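Local coordinates for protein MYB21 (PDB 3OSG) that binds promoter DNA through its Myb R2R3 domain and probably acts as a nuclear, sequence-specific transcription factor of RNA polymerase II, at residues 67-72 against 89-94. Numbering follows the deposited sequence.
Sequences AEEDAL and KFFPGR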
loop_
_atom_site.group_PDB
_atom_site.type_symbol
_atom_site.label_atom_id
_atom_site.label_comp_id
_atom_site.label_asym_id
_atom_site.label_seq_id
_atom_site.Cartn_x
_atom_site.Cartn_y
_atom_site.Cartn_z
ATOM N N ALA A 67 0.142 -4.714 18.869
ATOM C CA ALA A 67 -0.304 -3.699 19.814
ATOM C C ALA A 67 0.791 -2.655 20.080
ATOM O O ALA A 67 0.502 -1.494 20.386
ATOM C CB ALA A 67 -0.805 -4.354 21.123
ATOM N N GLU A 68 2.048 -3.066 19.940
ATOM C CA GLU A 68 3.165 -2.145 20.090
ATOM C C GLU A 68 3.159 -1.130 18.951
ATOM O O GLU A 68 3.366 0.067 19.170
ATOM C CB GLU A 68 4.503 -2.900 20.135
ATOM C CG GLU A 68 4.575 -4.000 21.208
ATOM C CD GLU A 68 3.759 -5.253 20.858
ATOM O OE1 GLU A 68 3.654 -5.587 19.659
ATOM O OE2 GLU A 68 3.232 -5.915 21.781
ATOM N N GLU A 69 2.905 -1.609 17.733
ATOM C CA GLU A 69 2.798 -0.725 16.581
ATOM C C GLU A 69 1.653 0.261 16.742
ATOM O O GLU A 69 1.798 1.440 16.446
ATOM C CB GLU A 69 2.600 -1.522 15.296
ATOM C CG GLU A 69 3.875 -2.086 14.701
ATOM C CD GLU A 69 3.604 -2.853 13.415
ATOM O OE1 GLU A 69 2.819 -3.818 13.470
ATOM O OE2 GLU A 69 4.169 -2.494 12.355
ATOM N N ASP A 70 0.505 -0.219 17.201
ATOM C CA ASP A 70 -0.629 0.674 17.409
ATOM C C ASP A 70 -0.262 1.793 18.361
ATOM O O ASP A 70 -0.554 2.972 18.103
ATOM C CB ASP A 70 -1.823 -0.093 17.972
ATOM C CG ASP A 70 -2.637 -0.754 16.892
ATOM O OD1 ASP A 70 -3.539 -1.563 17.226
ATOM O OD2 ASP A 70 -2.359 -0.455 15.704
ATOM N N ALA A 71 0.376 1.406 19.463
ATOM C CA ALA A 71 0.740 2.344 20.520
ATOM C C ALA A 71 1.703 3.378 19.960
ATOM O O ALA A 71 1.551 4.577 20.189
ATOM C CB ALA A 71 1.364 1.601 21.700
ATOM N N LEU A 72 2.684 2.917 19.199
ATOM C CA LEU A 72 3.569 3.847 18.506
ATOM C C LEU A 72 2.774 4.838 17.635
ATOM O O LEU A 72 3.043 6.041 17.647
ATOM C CB LEU A 72 4.600 3.085 17.675
ATOM C CG LEU A 72 5.657 3.945 16.976
ATOM C CD1 LEU A 72 6.461 4.807 17.976
ATOM C CD2 LEU A 72 6.583 3.059 16.161
ATOM N N LYS A 89 7.900 6.531 8.372
ATOM C CA LYS A 89 9.339 6.355 8.523
ATOM C C LYS A 89 9.638 5.464 9.738
ATOM O O LYS A 89 10.537 4.616 9.698
ATOM C CB LYS A 89 10.025 7.711 8.696
ATOM C CG LYS A 89 10.064 8.595 7.458
ATOM C CD LYS A 89 10.999 8.019 6.411
ATOM C CE LYS A 89 11.423 9.083 5.401
ATOM N NZ LYS A 89 12.527 8.587 4.525
ATOM N N PHE A 90 8.874 5.656 10.814
ATOM C CA PHE A 90 9.087 4.900 12.055
ATOM C C PHE A 90 8.502 3.484 12.052
ATOM O O PHE A 90 8.584 2.784 13.058
ATOM C CB PHE A 90 8.563 5.684 13.262
ATOM C CG PHE A 90 9.140 7.064 13.375
ATOM C CD1 PHE A 90 8.447 8.162 12.898
ATOM C CD2 PHE A 90 10.391 7.258 13.938
ATOM C CE1 PHE A 90 8.989 9.434 12.990
ATOM C CE2 PHE A 90 10.939 8.522 14.033
ATOM C CZ PHE A 90 10.240 9.614 13.562
ATOM N N PHE A 91 7.933 3.056 10.926
ATOM C CA PHE A 91 7.307 1.740 10.845
ATOM C C PHE A 91 7.897 0.913 9.712
ATOM O O PHE A 91 7.402 0.930 8.586
ATOM C CB PHE A 91 5.789 1.867 10.681
ATOM C CG PHE A 91 5.104 2.536 11.848
ATOM C CD1 PHE A 91 4.500 1.782 12.839
ATOM C CD2 PHE A 91 5.070 3.913 11.952
ATOM C CE1 PHE A 91 3.871 2.392 13.905
ATOM C CE2 PHE A 91 4.442 4.534 13.019
ATOM C CZ PHE A 91 3.842 3.771 13.998
ATOM N N PRO A 92 8.975 0.185 10.005
ATOM C CA PRO A 92 9.587 -0.674 8.994
ATOM C C PRO A 92 8.578 -1.651 8.408
ATOM O O PRO A 92 7.996 -2.453 9.135
ATOM C CB PRO A 92 10.663 -1.433 9.784
ATOM C CG PRO A 92 10.331 -1.218 11.219
ATOM C CD PRO A 92 9.683 0.116 11.288
ATOM N N GLY A 93 8.375 -1.585 7.098
ATOM C CA GLY A 93 7.503 -2.531 6.439
ATOM C C GLY A 93 6.101 -1.995 6.214
ATOM O O GLY A 93 5.265 -2.695 5.652
ATOM N N ARG A 94 5.852 -0.761 6.649
ATOM C CA ARG A 94 4.553 -0.118 6.466
ATOM C C ARG A 94 4.760 1.188 5.730
ATOM O O ARG A 94 5.766 1.853 5.932
ATOM C CB ARG A 94 3.907 0.189 7.821
ATOM C CG ARG A 94 4.414 -0.675 8.960
ATOM C CD ARG A 94 3.315 -1.506 9.595
ATOM N NE ARG A 94 2.834 -2.572 8.721
ATOM C CZ ARG A 94 2.380 -3.752 9.148
ATOM N NH1 ARG A 94 2.346 -4.043 10.443
ATOM N NH2 ARG A 94 1.953 -4.647 8.275
HETATM O O HOH W 1 6.695 -1.480 11.963
#
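Glu-69 and Arg-94 form a salt bridge within a Myb-like, helix-turn-helix-related part of this R2R3 domain, joining helix 67-80 to the loop between helices 84-88 and 96-109. The contact illustrates how a charged pair and an apolar one, side by side, can join the same two segments. The bridge rests on a single guanidinium nitrogen: Arg-94 NH1 gives its straighter bond, 152° at the hydrogen, to Glu-69 OE2 on the syn side at 3.1 Å, and a weak, more bent one to OE1. Although the two side chains cross at about a right angle, the carboxylate and guanidinium planes lie only 22° apart, and bends at chi2 and chi3 of Arg-94 bring NH1 up in front of the carboxylate, within reach of both oxygens. OE2 also accepts a bond from a water that donates, at longer range, to Pro-92 O.

Beside this polar pair, Leu-72 and Phe-91 meet tip to tip. With CG anti to its backbone N (chi1 -176°), Leu-72 sets CD2 over one face of the buried Phe-91 ring, offset toward the rim, in a CH-pi contact 3.9 Å from the centroid, while Leu-72 CG touches Phe-91 CZ at 3.5 Å. At the ring's edge, in its plane, Glu-69 O lies 3.4 Å from Phe-91 CE1.

Further out, Ile-99 of helix 96-109 also packs against Phe-91, and Trp-65 makes a cation-pi contact with Arg-94. A type II turn, closed by Arg-94 N to Phe-91 O, carries both residues at its two ends, and Arg-94 NH2 donates a hydrogen bond to Thr-63 O.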